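Local coordinates for protein CmeC (Campylobacter jejuni, PDB 4MT4) that forms an outer-membrane channel, probably the exit duct through which an efflux pump expels its substrates from the cell, at residues Y393-I396 / Y397-A400; I399-E402 / R403-G407; Y414-A417 / R418-L422; A183-I186 / Y187-N190. One frame throughout, in Å; residues are numbered along the deposited sequence.

Contact 1: residues Y393-I396 / Y397-A400; sequences YKRI and YEIA
One turn near the C-terminal end of the long helix 339-405 carries Arg395 against both Glu398 and Ile399. The Arg395 chain bends at its second torsion (chi2 58°), which swings the guanidinium forward to the next turn. There Ile399 CG1 sits over one face of the group, 3.5 Å from Arg395 NH1 and displaced toward the rim, so an aliphatic branch packs against the flat cation. Glu398 crosses the arginine at about a right angle, its carboxylate plane turned 71° from the guanidinium plane; the i to i+3 salt bridge from Arg395 NH1 to Glu398 OE1 is long at 3.6 Å. The stronger polar partner of Arg395 is Glu201 of the second subunit, bound through NE, and this ties the turn into the trimeric helical tunnel of the outer membrane factor fold. Lys394, fully extended, approaches the other carboxylate oxygen without closing an ion pair, Lys394 NZ staying 4.4 Å from Glu398 OE2. Beneath these side chains run regular i to i+4 backbone bonds, among them Glu398 N to Lys394 O at 2.9 Å. Ile396 and Ile399 are buried, Ile396 packing on Ala205 and Ile399 on Tyr202 of the second subunit.

Contact 2: residues I399-E402 / R403-G407; sequences IAKE and RYDIG
Lys401 and Asp405, one turn apart, slant across each other with the lysine curling over the acid. After three extended torsions the fourth (chi4 53°) bends and brings Lys401 NZ to Asp405 OD2, making a salt bridge of 3.5 Å. Lys401 CG also lies 3.6 Å from Asp405 OD2. Ile399 and Arg403 behave differently: they run side by side and point the same way, the methyl CG2 of Ile399 resting 3.7 Å from Arg403 NE and meeting the guanidinium obliquely. The extended Arg403 chain continues to Tyr202 of the second subunit, with which it makes a cation-pi contact. Tyr404 turns its ring from this turn to stack on Tyr414 of the following helix. The backbone keeps its i to i+4 bonds, as in Asp405 N to Lys401 O at 3.1 Å. Beyond them Ile406 N makes a weak bond to Arg403 O, 3.4 Å long, while Gly407 N donates to Tyr404 O at 3.1 Å. With its positive phi of 79°, Gly407 is the C-prime residue of a Schellman motif, the helix ending that lets the chain leave helix 339-405 and turn toward helix 411-445.

Contact 3: residues Y414-A417 / R418-L422; sequences YLEA and RQNWL
Glu416 and Asn420 form the side-chain pair here, one turn apart on helix 411-445. They slant past each other with carboxylate and amide planes 69° apart, and the touch is aliphatic against polar: Glu416 CG lies 3.8 Å from Asn420 ND2. Asn420 has CG opposite its own carbonyl carbon (chi1 -71°), which lays the amide back over the preceding turn, Asn420 CG 3.1 Å from Glu416 O. That carbonyl is already engaged by the backbone, since Asn420 N donates to Glu416 O at 2.9 Å; ND2 is also near it, but at an angle too poor for a hydrogen bond. Further i to i+4 bonds continue the helix, among them Gln419 N to Leu415 O at 2.9 Å and Trp421 N to Ala417 O at 3.2 Å. This turn belongs to the periplasmic helical part of an outer membrane factor, where long helices pack side by side as coiled coils, and its side chains fan out to several neighbours. Arg418 CB lies over the preceding turn, 3.5 Å from Tyr414 O, while its extended chain leads away to helix 129-195, where NH2 donates to Ala179 O. Trp421 faces helix 339-405, meeting the ring of Tyr397 with planes about 25° apart and giving NE1 to Glu390 in a weak hydrogen bond. Across the subunit boundary Glu416 packs on Gln412 of the second subunit.

Contact 4: residues A183-I186 / Y187-N190; sequences AKEI and YRIN
Tyr187 opens the second segment by donating its N to Ala183 O, while its ring swings off to helix 201-236, packing on Leu204 with a weak hydrogen bond between its OH and Arg208 NE. Next comes Arg188, which lies alongside Glu185 and points the same way. Bends at chi2 of Glu185 (65°) and chi3 of Arg188 bring the two charged groups together at the guanidinium edge. The main bond of this i to i+3 salt bridge runs from Arg188 NH2 to the syn side of Glu185 OE2, 2.9 Å long and nearly straight at 167°; NE adds weak bonds to both carboxylate oxygens. The stronger partner of Arg188 is Glu192, bound through NH1 in a salt bridge, so the arginine links acids before and after it along helix 129-195, one of the long helices of the outer membrane factor's periplasmic coiled-coil region. Ile189 CD1 sits 3.6 Å from Glu185 OE2, adding a hydrocarbon neighbour to the carboxylate. Asn190 finishes the segment, buried, with its amide folded back beside Ile186. Asn190 ND2 donates to Ile186 O at 2.9 Å, almost linearly, and Asn190 N reaches the same oxygen from the opposite face of the carbonyl plane.

Overall arrangement
All four contacts lie toward one end of the chain, 44 to 56 Å from its centre. Contacts 1 and 2 follow each other on helix 339-405, share Ile399 and Ala400, and have centres 10 Å apart. Contact 3, on the next helix, faces both: its centre is 8 Å from contact 1, where Tyr393 CD1 meets Asn420 CB at 3.6 Å, and 13 Å from contact 2, where Ala400 CB meets Ala417 CB at 3.9 Å. Contact 4 lies much earlier in the chain, on helix 129-195, yet joins the same bundle, Ile186 CD1 packing on Tyr414 CE2 at 3.8 Å. It touches contact 2 through Tyr404 and Asn190, but stays about 6 Å from contact 1 at the nearest atoms.

Contact 1: residues Y393-I396 / Y397-A400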
ATOM      1  N   TYR B 393      11.096  32.715  29.438  1.00 48.05           N
ATOM      2  CA  TYR B 393      12.421  32.098  29.433  1.00 58.03           C
ATOM      3  C   TYR B 393      13.479  33.025  28.847  1.00 55.44           C
ATOM      4  O   TYR B 393      14.665  32.891  29.146  1.00 49.23           O
ATOM      5  CB  TYR B 393      12.401  30.779  28.654  1.00 40.06           C
ATOM      6  CG  TYR B 393      11.892  29.601  29.456  1.00 50.48           C
ATOM      7  CD1 TYR B 393      12.655  29.057  30.483  1.00 51.62           C
ATOM      8  CD2 TYR B 393      10.656  29.031  29.184  1.00 49.77           C
ATOM      9  CE1 TYR B 393      12.196  27.981  31.221  1.00 51.46           C
ATOM     10  CE2 TYR B 393      10.189  27.955  29.916  1.00 41.41           C
ATOM     11  CZ  TYR B 393      10.962  27.435  30.932  1.00 51.13           C
ATOM     12  OH  TYR B 393      10.502  26.364  31.663  1.00 55.21           O
ATOM     13  N   LYS B 394      13.051  33.967  28.013  1.00 44.37           N
ATOM     14  CA  LYS B 394      13.974  34.939  27.441  1.00 57.75           C
ATOM     15  C   LYS B 394      14.367  35.987  28.479  1.00 60.98           C
ATOM     16  O   LYS B 394      15.537  36.353  28.588  1.00 50.06           O
ATOM     17  CB  LYS B 394      13.362  35.620  26.217  1.00 43.03           C
ATOM     18  CG  LYS B 394      14.298  36.606  25.534  1.00 49.03           C
ATOM     19  CD  LYS B 394      13.600  37.378  24.429  1.00 64.41           C
ATOM     20  CE  LYS B 394      14.536  38.403  23.811  1.00 71.65           C
ATOM     21  NZ  LYS B 394      13.851  39.254  22.800  1.00 81.68           N
ATOM     22  N   ARG B 395      13.384  36.466  29.235  1.00 52.59           N
ATOM     23  CA  ARG B 395      13.641  37.430  30.300  1.00 68.90           C
ATOM     24  C   ARG B 395      14.512  36.803  31.381  1.00 61.89           C
ATOM     25  O   ARG B 395      15.383  37.460  31.946  1.00 56.98           O
ATOM     26  CB  ARG B 395      12.330  37.937  30.904  1.00 55.27           C
ATOM     27  CG  ARG B 395      12.511  38.967  32.013  1.00 64.06           C
ATOM     28  CD  ARG B 395      13.287  40.178  31.519  1.00 62.71           C
ATOM     29  NE  ARG B 395      13.502  41.167  32.572  1.00 75.81           N
ATOM     30  CZ  ARG B 395      14.668  41.760  32.814  1.00 71.10           C
ATOM     31  NH1 ARG B 395      15.733  41.463  32.080  1.00 61.11           N
ATOM     32  NH2 ARG B 395      14.771  42.650  33.792  1.00 65.48           N
ATOM     33  N   ILE B 396      14.262  35.528  31.665  1.00 57.73           N
ATOM     34  CA  ILE B 396      15.079  34.768  32.603  1.00 47.82           C
ATOM     35  C   ILE B 396      16.530  34.722  32.132  1.00 57.78           C
ATOM     36  O   ILE B 396      17.457  34.903  32.922  1.00 50.91           O
ATOM     37  CB  ILE B 396      14.548  33.331  32.780  1.00 46.28           C
ATOM     38  CG1 ILE B 396      13.196  33.344  33.498  1.00 47.31           C
ATOM     39  CG2 ILE B 396      15.546  32.483  33.554  1.00 41.38           C
ATOM     40  CD1 ILE B 396      12.535  31.985  33.584  1.00 40.89           C
ATOM     41  N   TYR B 397      16.714  34.488  30.836  1.00 53.83           N
ATOM     42  CA  TYR B 397      18.047  34.453  30.245  1.00 53.50           C
ATOM     43  C   TYR B 397      18.735  35.812  30.319  1.00 56.26           C
ATOM     44  O   TYR B 397      19.927  35.896  30.611  1.00 51.23           O
ATOM     45  CB  TYR B 397      17.984  33.994  28.788  1.00 45.84           C
ATOM     46  CG  TYR B 397      19.251  34.300  28.020  1.00 47.42           C
ATOM     47  CD1 TYR B 397      20.403  33.550  28.221  1.00 43.86           C
ATOM     48  CD2 TYR B 397      19.300  35.344  27.103  1.00 50.56           C
ATOM     49  CE1 TYR B 397      21.565  33.828  27.530  1.00 50.43           C
ATOM     50  CE2 TYR B 397      20.459  35.630  26.408  1.00 52.93           C
ATOM     51  CZ  TYR B 397      21.589  34.868  26.624  1.00 56.77           C
ATOM     52  OH  TYR B 397      22.746  35.148  25.932  1.00 72.17           O
ATOM     53  N   GLU B 398      17.980  36.872  30.041  1.00 54.66           N
ATOM     54  CA  GLU B 398      18.528  38.223  30.049  1.00 53.04           C
ATOM     55  C   GLU B 398      19.058  38.600  31.427  1.00 57.72           C
ATOM     56  O   GLU B 398      20.102  39.240  31.543  1.00 53.35           O
ATOM     57  CB  GLU B 398      17.472  39.235  29.597  1.00 49.04           C
ATOM     58  CG  GLU B 398      17.131  39.151  28.116  1.00 57.58           C
ATOM     59  CD  GLU B 398      16.033  40.117  27.718  1.00 68.28           C
ATOM     60  OE1 GLU B 398      15.283  40.562  28.611  1.00 61.56           O
ATOM     61  OE2 GLU B 398      15.923  40.434  26.515  1.00 70.71           O
ATOM     62  N   ILE B 399      18.341  38.193  32.467  1.00 53.77           N
ATOM     63  CA  ILE B 399      18.779  38.441  33.835  1.00 57.50           C
ATOM     64  C   ILE B 399      19.963  37.544  34.186  1.00 62.61           C
ATOM     65  O   ILE B 399      20.910  37.974  34.845  1.00 60.17           O
ATOM     66  CB  ILE B 399      17.642  38.208  34.848  1.00 55.53           C
ATOM     67  CG1 ILE B 399      16.442  39.094  34.519  1.00 51.34           C
ATOM     68  CG2 ILE B 399      18.119  38.482  36.266  1.00 56.75           C
ATOM     69  CD1 ILE B 399      15.252  38.869  35.428  1.00 56.80           C
ATOM     70  N   ALA B 400      19.909  36.297  33.728  1.00 54.19           N
ATOM     71  CA  ALA B 400      20.954  35.320  34.023  1.00 53.98           C
ATOM     72  C   ALA B 400      22.282  35.704  33.376  1.00 60.39           C
ATOM     73  O   ALA B 400      23.349  35.369  33.890  1.00 56.92           O
ATOM     74  CB  ALA B 400      20.527  33.934  33.566  1.00 66.18           C
TER

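Contact 2: residues I399-E402 / R403-G407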
ATOM      1  N   ILE B 399      18.341  38.193  32.467  1.00 53.77           N
ATOM      2  CA  ILE B 399      18.779  38.441  33.835  1.00 57.50           C
ATOM      3  C   ILE B 399      19.963  37.544  34.186  1.00 62.61           C
ATOM      4  O   ILE B 399      20.910  37.974  34.845  1.00 60.17           O
ATOM      5  CB  ILE B 399      17.642  38.208  34.848  1.00 55.53           C
ATOM      6  CG1 ILE B 399      16.442  39.094  34.519  1.00 51.34           C
ATOM      7  CG2 ILE B 399      18.119  38.482  36.266  1.00 56.75           C
ATOM      8  CD1 ILE B 399      15.252  38.869  35.428  1.00 56.80           C
ATOM      9  N   ALA B 400      19.909  36.297  33.728  1.00 54.19           N
ATOM     10  CA  ALA B 400      20.954  35.320  34.023  1.00 53.98           C
ATOM     11  C   ALA B 400      22.282  35.704  33.376  1.00 60.39           C
ATOM     12  O   ALA B 400      23.349  35.369  33.890  1.00 56.92           O
ATOM     13  CB  ALA B 400      20.527  33.934  33.566  1.00 66.18           C
ATOM     14  N   LYS B 401      22.215  36.404  32.249  1.00 57.70           N
ATOM     15  CA  LYS B 401      23.424  36.851  31.566  1.00 57.93           C
ATOM     16  C   LYS B 401      24.077  38.003  32.321  1.00 56.77           C
ATOM     17  O   LYS B 401      25.300  38.061  32.445  1.00 52.38           O
ATOM     18  CB  LYS B 401      23.118  37.274  30.128  1.00 46.95           C
ATOM     19  CG  LYS B 401      24.313  37.880  29.404  1.00 55.17           C
ATOM     20  CD  LYS B 401      23.992  38.227  27.962  1.00 68.66           C
ATOM     21  CE  LYS B 401      25.103  39.062  27.343  1.00 82.01           C
ATOM     22  NZ  LYS B 401      26.437  38.420  27.506  1.00 82.08           N
ATOM     23  N   GLU B 402      23.250  38.918  32.821  1.00 54.92           N
ATOM     24  CA  GLU B 402      23.728  40.048  33.610  1.00 57.50           C
ATOM     25  C   GLU B 402      24.453  39.577  34.866  1.00 50.10           C
ATOM     26  O   GLU B 402      25.490  40.125  35.242  1.00 70.34           O
ATOM     27  CB  GLU B 402      22.561  40.964  33.994  1.00 59.64           C
ATOM     28  CG  GLU B 402      21.874  41.636  32.817  1.00 50.46           C
ATOM     29  CD  GLU B 402      20.589  42.340  33.211  1.00 70.24           C
ATOM     30  OE1 GLU B 402      20.099  42.102  34.335  1.00 72.63           O
ATOM     31  OE2 GLU B 402      20.069  43.132  32.397  1.00 78.99           O
ATOM     32  N   ARG B 403      23.900  38.550  35.504  1.00 47.12           N
ATOM     33  CA  ARG B 403      24.454  38.016  36.742  1.00 48.13           C
ATOM     34  C   ARG B 403      25.736  37.228  36.502  1.00 54.20           C
ATOM     35  O   ARG B 403      26.666  37.283  37.307  1.00 63.28           O
ATOM     36  CB  ARG B 403      23.421  37.134  37.448  1.00 46.41           C
ATOM     37  CG  ARG B 403      22.173  37.881  37.890  1.00 49.83           C
ATOM     38  CD  ARG B 403      21.233  36.980  38.680  1.00 53.79           C
ATOM     39  NE  ARG B 403      20.107  37.728  39.233  1.00 58.33           N
ATOM     40  CZ  ARG B 403      19.160  37.196  40.000  1.00 65.48           C
ATOM     41  NH1 ARG B 403      19.199  35.908  40.312  1.00 56.67           N
ATOM     42  NH2 ARG B 403      18.173  37.956  40.457  1.00 59.38           N
ATOM     43  N   TYR B 404      25.784  36.491  35.396  1.00 54.46           N
ATOM     44  CA  TYR B 404      26.971  35.717  35.058  1.00 55.49           C
ATOM     45  C   TYR B 404      28.149  36.626  34.730  1.00 52.12           C
ATOM     46  O   TYR B 404      29.295  36.306  35.038  1.00 52.56           O
ATOM     47  CB  TYR B 404      26.693  34.778  33.880  1.00 56.60           C
ATOM     48  CG  TYR B 404      27.940  34.124  33.326  1.00 44.55           C
ATOM     49  CD1 TYR B 404      28.496  33.011  33.942  1.00 41.65           C
ATOM     50  CD2 TYR B 404      28.564  34.624  32.189  1.00 37.94           C
ATOM     51  CE1 TYR B 404      29.639  32.414  33.442  1.00 44.53           C
ATOM     52  CE2 TYR B 404      29.707  34.034  31.684  1.00 42.63           C
ATOM     53  CZ  TYR B 404      30.239  32.929  32.313  1.00 43.48           C
ATOM     54  OH  TYR B 404      31.376  32.335  31.814  1.00 63.74           O
ATOM     55  N   ASP B 405      27.863  37.761  34.103  1.00 44.96           N
ATOM     56  CA  ASP B 405      28.914  38.676  33.675  1.00 48.59           C
ATOM     57  C   ASP B 405      29.609  39.350  34.856  1.00 63.96           C
ATOM     58  O   ASP B 405      30.767  39.752  34.751  1.00 62.29           O
ATOM     59  CB  ASP B 405      28.349  39.732  32.723  1.00 56.93           C
ATOM     60  CG  ASP B 405      27.983  39.156  31.367  1.00 66.73           C
ATOM     61  OD1 ASP B 405      28.539  38.099  31.002  1.00 54.92           O
ATOM     62  OD2 ASP B 405      27.145  39.761  30.666  1.00 63.71           O
ATOM     63  N   ILE B 406      28.910  39.469  35.981  1.00 47.84           N
ATOM     64  CA  ILE B 406      29.509  40.054  37.174  1.00 66.92           C
ATOM     65  C   ILE B 406      29.848  38.970  38.194  1.00 50.62           C
ATOM     66  O   ILE B 406      30.175  39.265  39.344  1.00 72.52           O
ATOM     67  CB  ILE B 406      28.589  41.111  37.817  1.00 53.90           C
ATOM     68  CG1 ILE B 406      27.287  40.476  38.305  1.00 67.13           C
ATOM     69  CG2 ILE B 406      28.297  42.236  36.833  1.00 66.71           C
ATOM     70  CD1 ILE B 406      26.352  41.461  38.976  1.00 55.35           C
ATOM     71  N   GLY B 407      29.773  37.715  37.758  1.00 57.80           N
ATOM     72  CA  GLY B 407      30.211  36.594  38.571  1.00 44.39           C
ATOM     73  C   GLY B 407      29.235  36.153  39.644  1.00 48.07           C
ATOM     74  O   GLY B 407      29.610  35.426  40.564  1.00 60.74           O
TER

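Contact 3: residues Y414-A417 / R418-L422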
ATOM      1  N   TYR B 414      24.061  29.388  34.000  1.00 43.49           N
ATOM      2  CA  TYR B 414      23.912  30.321  32.888  1.00 53.17           C
ATOM      3  C   TYR B 414      23.650  29.587  31.574  1.00 60.07           C
ATOM      4  O   TYR B 414      22.781  29.983  30.797  1.00 49.12           O
ATOM      5  CB  TYR B 414      25.154  31.205  32.762  1.00 43.48           C
ATOM      6  CG  TYR B 414      25.193  32.022  31.491  1.00 44.70           C
ATOM      7  CD1 TYR B 414      24.233  32.992  31.235  1.00 51.59           C
ATOM      8  CD2 TYR B 414      26.196  31.830  30.550  1.00 59.29           C
ATOM      9  CE1 TYR B 414      24.265  33.740  30.074  1.00 49.33           C
ATOM     10  CE2 TYR B 414      26.238  32.573  29.388  1.00 59.33           C
ATOM     11  CZ  TYR B 414      25.269  33.527  29.155  1.00 52.14           C
ATOM     12  OH  TYR B 414      25.304  34.274  27.998  1.00 76.52           O
ATOM     13  N   LEU B 415      24.397  28.513  31.337  1.00 53.00           N
ATOM     14  CA  LEU B 415      24.223  27.701  30.136  1.00 58.57           C
ATOM     15  C   LEU B 415      22.846  27.046  30.108  1.00 56.64           C
ATOM     16  O   LEU B 415      22.241  26.895  29.048  1.00 54.16           O
ATOM     17  CB  LEU B 415      25.312  26.629  30.049  1.00 48.89           C
ATOM     18  CG  LEU B 415      26.749  27.118  29.858  1.00 55.64           C
ATOM     19  CD1 LEU B 415      27.706  25.938  29.790  1.00 55.63           C
ATOM     20  CD2 LEU B 415      26.867  27.983  28.614  1.00 52.44           C
ATOM     21  N   GLU B 416      22.365  26.659  31.285  1.00 57.80           N
ATOM     22  CA  GLU B 416      21.056  26.033  31.417  1.00 52.86           C
ATOM     23  C   GLU B 416      19.935  27.001  31.056  1.00 63.40           C
ATOM     24  O   GLU B 416      19.016  26.649  30.317  1.00 62.01           O
ATOM     25  CB  GLU B 416      20.856  25.507  32.839  1.00 43.23           C
ATOM     26  CG  GLU B 416      19.438  25.048  33.141  1.00 65.88           C
ATOM     27  CD  GLU B 416      19.268  24.569  34.569  1.00 85.92           C
ATOM     28  OE1 GLU B 416      20.238  24.030  35.142  1.00 87.89           O
ATOM     29  OE2 GLU B 416      18.161  24.735  35.123  1.00 90.20           O
ATOM     30  N   ALA B 417      20.015  28.219  31.582  1.00 54.34           N
ATOM     31  CA  ALA B 417      19.001  29.236  31.326  1.00 63.56           C
ATOM     32  C   ALA B 417      18.944  29.581  29.841  1.00 55.31           C
ATOM     33  O   ALA B 417      17.873  29.834  29.289  1.00 47.49           O
ATOM     34  CB  ALA B 417      19.278  30.482  32.153  1.00 43.93           C
ATOM     35  N   ARG B 418      20.112  29.579  29.210  1.00 48.34           N
ATOM     36  CA  ARG B 418      20.236  29.852  27.785  1.00 56.24           C
ATOM     37  C   ARG B 418      19.663  28.709  26.945  1.00 64.31           C
ATOM     38  O   ARG B 418      19.014  28.940  25.924  1.00 41.79           O
ATOM     39  CB  ARG B 418      21.705  30.087  27.433  1.00 56.79           C
ATOM     40  CG  ARG B 418      22.016  30.187  25.953  1.00 66.08           C
ATOM     41  CD  ARG B 418      23.520  30.281  25.741  1.00 92.96           C
ATOM     42  NE  ARG B 418      23.908  29.994  24.365  1.00102.16           N
ATOM     43  CZ  ARG B 418      24.133  30.925  23.446  1.00102.01           C
ATOM     44  NH1 ARG B 418      24.009  32.208  23.758  1.00 98.19           N
ATOM     45  NH2 ARG B 418      24.484  30.573  22.217  1.00 91.49           N
ATOM     46  N   GLN B 419      19.899  27.478  27.387  1.00 51.65           N
ATOM     47  CA  GLN B 419      19.373  26.297  26.710  1.00 58.07           C
ATOM     48  C   GLN B 419      17.852  26.256  26.807  1.00 64.95           C
ATOM     49  O   GLN B 419      17.168  25.827  25.878  1.00 56.19           O
ATOM     50  CB  GLN B 419      19.969  25.021  27.308  1.00 59.81           C
ATOM     51  CG  GLN B 419      19.491  23.734  26.653  1.00 61.13           C
ATOM     52  CD  GLN B 419      20.116  23.507  25.291  1.00 73.64           C
ATOM     53  OE1 GLN B 419      19.509  23.791  24.258  1.00 64.77           O
ATOM     54  NE2 GLN B 419      21.339  22.989  25.281  1.00 81.49           N
ATOM     55  N   ASN B 420      17.330  26.712  27.942  1.00 52.74           N
ATOM     56  CA  ASN B 420      15.891  26.746  28.174  1.00 46.71           C
ATOM     57  C   ASN B 420      15.182  27.723  27.243  1.00 60.94           C
ATOM     58  O   ASN B 420      14.091  27.437  26.750  1.00 52.67           O
ATOM     59  CB  ASN B 420      15.595  27.103  29.631  1.00 42.14           C
ATOM     60  CG  ASN B 420      15.950  25.984  30.590  1.00 59.96           C
ATOM     61  OD1 ASN B 420      16.053  24.823  30.196  1.00 57.77           O
ATOM     62  ND2 ASN B 420      16.135  26.329  31.859  1.00 61.93           N
ATOM     63  N   TRP B 421      15.802  28.877  27.011  1.00 51.32           N
ATOM     64  CA  TRP B 421      15.266  29.859  26.074  1.00 55.94           C
ATOM     65  C   TRP B 421      15.237  29.281  24.664  1.00 54.17           C
ATOM     66  O   TRP B 421      14.252  29.432  23.940  1.00 47.44           O
ATOM     67  CB  TRP B 421      16.091  31.147  26.100  1.00 41.51           C
ATOM     68  CG  TRP B 421      15.632  32.179  25.106  1.00 49.13           C
ATOM     69  CD1 TRP B 421      14.362  32.362  24.638  1.00 50.28           C
ATOM     70  CD2 TRP B 421      16.444  33.162  24.449  1.00 65.35           C
ATOM     71  NE1 TRP B 421      14.333  33.398  23.737  1.00 49.75           N
ATOM     72  CE2 TRP B 421      15.598  33.906  23.603  1.00 67.51           C
ATOM     73  CE3 TRP B 421      17.804  33.486  24.496  1.00 52.42           C
ATOM     74  CZ2 TRP B 421      16.067  34.953  22.811  1.00 76.45           C
ATOM     75  CZ3 TRP B 421      18.267  34.526  23.709  1.00 66.71           C
ATOM     76  CH2 TRP B 421      17.401  35.246  22.879  1.00 70.05           C
ATOM     77  N   LEU B 422      16.329  28.621  24.286  1.00 46.17           N
ATOM     78  CA  LEU B 422      16.435  27.983  22.981  1.00 60.81           C
ATOM     79  C   LEU B 422      15.332  26.949  22.785  1.00 49.80           C
ATOM     80  O   LEU B 422      14.683  26.912  21.740  1.00 51.97           O
ATOM     81  CB  LEU B 422      17.805  27.321  22.820  1.00 55.80           C
ATOM     82  CG  LEU B 422      18.055  26.593  21.499  1.00 60.47           C
ATOM     83  CD1 LEU B 422      18.040  27.571  20.335  1.00 52.92           C
ATOM     84  CD2 LEU B 422      19.368  25.826  21.545  1.00 67.36           C
TER

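Contact 4: residues A183-I186 / Y187-N190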
ATOM      1  N   ALA B 183      27.594  30.397  21.566  1.00 65.08           N
ATOM      2  CA  ALA B 183      28.173  29.291  22.320  1.00 63.44           C
ATOM      3  C   ALA B 183      29.656  29.157  22.000  1.00 64.83           C
ATOM      4  O   ALA B 183      30.451  28.742  22.844  1.00 57.17           O
ATOM      5  CB  ALA B 183      27.444  27.995  22.017  1.00 56.06           C
ATOM      6  N   LYS B 184      30.019  29.507  20.771  1.00 65.30           N
ATOM      7  CA  LYS B 184      31.415  29.497  20.358  1.00 60.45           C
ATOM      8  C   LYS B 184      32.154  30.660  21.007  1.00 72.04           C
ATOM      9  O   LYS B 184      33.322  30.544  21.375  1.00 59.85           O
ATOM     10  CB  LYS B 184      31.531  29.579  18.837  1.00 58.31           C
ATOM     11  CG  LYS B 184      32.935  29.333  18.314  1.00 67.95           C
ATOM     12  CD  LYS B 184      33.279  30.289  17.185  1.00 86.62           C
ATOM     13  CE  LYS B 184      32.297  30.174  16.032  1.00 82.11           C
ATOM     14  NZ  LYS B 184      32.621  31.136  14.942  1.00 85.39           N
ATOM     15  N   GLU B 185      31.457  31.784  21.140  1.00 65.30           N
ATOM     16  CA  GLU B 185      32.011  32.960  21.795  1.00 67.71           C
ATOM     17  C   GLU B 185      32.208  32.701  23.283  1.00 74.73           C
ATOM     18  O   GLU B 185      33.191  33.144  23.872  1.00 71.81           O
ATOM     19  CB  GLU B 185      31.100  34.173  21.586  1.00 70.22           C
ATOM     20  CG  GLU B 185      31.580  35.444  22.276  1.00 91.53           C
ATOM     21  CD  GLU B 185      32.899  35.954  21.722  1.00 97.40           C
ATOM     22  OE1 GLU B 185      33.222  35.638  20.557  1.00 90.23           O
ATOM     23  OE2 GLU B 185      33.614  36.671  22.455  1.00101.23           O
ATOM     24  N   ILE B 186      31.267  31.981  23.883  1.00 68.39           N
ATOM     25  CA  ILE B 186      31.362  31.617  25.291  1.00 55.59           C
ATOM     26  C   ILE B 186      32.607  30.771  25.546  1.00 63.51           C
ATOM     27  O   ILE B 186      33.349  31.013  26.499  1.00 51.20           O
ATOM     28  CB  ILE B 186      30.108  30.850  25.761  1.00 50.62           C
ATOM     29  CG1 ILE B 186      28.908  31.796  25.851  1.00 60.79           C
ATOM     30  CG2 ILE B 186      30.353  30.190  27.109  1.00 47.03           C
ATOM     31  CD1 ILE B 186      27.600  31.097  26.158  1.00 64.14           C
ATOM     32  N   TYR B 187      32.841  29.792  24.680  1.00 55.18           N
ATOM     33  CA  TYR B 187      33.999  28.918  24.817  1.00 60.38           C
ATOM     34  C   TYR B 187      35.305  29.676  24.585  1.00 62.36           C
ATOM     35  O   TYR B 187      36.298  29.432  25.270  1.00 55.95           O
ATOM     36  CB  TYR B 187      33.904  27.735  23.853  1.00 43.99           C
ATOM     37  CG  TYR B 187      35.134  26.859  23.877  1.00 50.43           C
ATOM     38  CD1 TYR B 187      35.376  26.001  24.941  1.00 48.03           C
ATOM     39  CD2 TYR B 187      36.061  26.898  22.843  1.00 59.11           C
ATOM     40  CE1 TYR B 187      36.502  25.204  24.974  1.00 51.01           C
ATOM     41  CE2 TYR B 187      37.189  26.104  22.866  1.00 59.47           C
ATOM     42  CZ  TYR B 187      37.406  25.258  23.933  1.00 56.29           C
ATOM     43  OH  TYR B 187      38.530  24.464  23.963  1.00 59.24           O
ATOM     44  N   ARG B 188      35.297  30.592  23.621  1.00 53.69           N
ATOM     45  CA  ARG B 188      36.484  31.381  23.303  1.00 60.52           C
ATOM     46  C   ARG B 188      36.914  32.218  24.503  1.00 64.80           C
ATOM     47  O   ARG B 188      38.102  32.355  24.784  1.00 60.37           O
ATOM     48  CB  ARG B 188      36.227  32.288  22.098  1.00 56.39           C
ATOM     49  CG  ARG B 188      37.477  32.954  21.543  1.00 53.14           C
ATOM     50  CD  ARG B 188      37.124  34.069  20.575  1.00 60.45           C
ATOM     51  NE  ARG B 188      36.480  35.188  21.256  1.00 82.22           N
ATOM     52  CZ  ARG B 188      37.133  36.230  21.759  1.00 88.50           C
ATOM     53  NH1 ARG B 188      38.454  36.298  21.656  1.00 82.91           N
ATOM     54  NH2 ARG B 188      36.469  37.205  22.364  1.00 76.18           N
ATOM     55  N   ILE B 189      35.932  32.772  25.208  1.00 64.87           N
ATOM     56  CA  ILE B 189      36.198  33.556  26.408  1.00 57.87           C
ATOM     57  C   ILE B 189      36.774  32.677  27.514  1.00 68.75           C
ATOM     58  O   ILE B 189      37.774  33.027  28.142  1.00 62.79           O
ATOM     59  CB  ILE B 189      34.921  34.252  26.923  1.00 64.39           C
ATOM     60  CG1 ILE B 189      34.418  35.272  25.901  1.00 67.98           C
ATOM     61  CG2 ILE B 189      35.183  34.936  28.255  1.00 62.61           C
ATOM     62  CD1 ILE B 189      35.429  36.343  25.555  1.00 84.82           C
ATOM     63  N   ASN B 190      36.143  31.529  27.738  1.00 60.39           N
ATOM     64  CA  ASN B 190      36.587  30.602  28.773  1.00 53.85           C
ATOM     65  C   ASN B 190      37.916  29.931  28.436  1.00 57.12           C
ATOM     66  O   ASN B 190      38.618  29.454  29.327  1.00 61.79           O
ATOM     67  CB  ASN B 190      35.517  29.538  29.025  1.00 56.42           C
ATOM     68  CG  ASN B 190      34.418  30.028  29.948  1.00 57.16           C
ATOM     69  OD1 ASN B 190      34.473  29.820  31.160  1.00 61.07           O
ATOM     70  ND2 ASN B 190      33.415  30.690  29.380  1.00 53.63           N
TER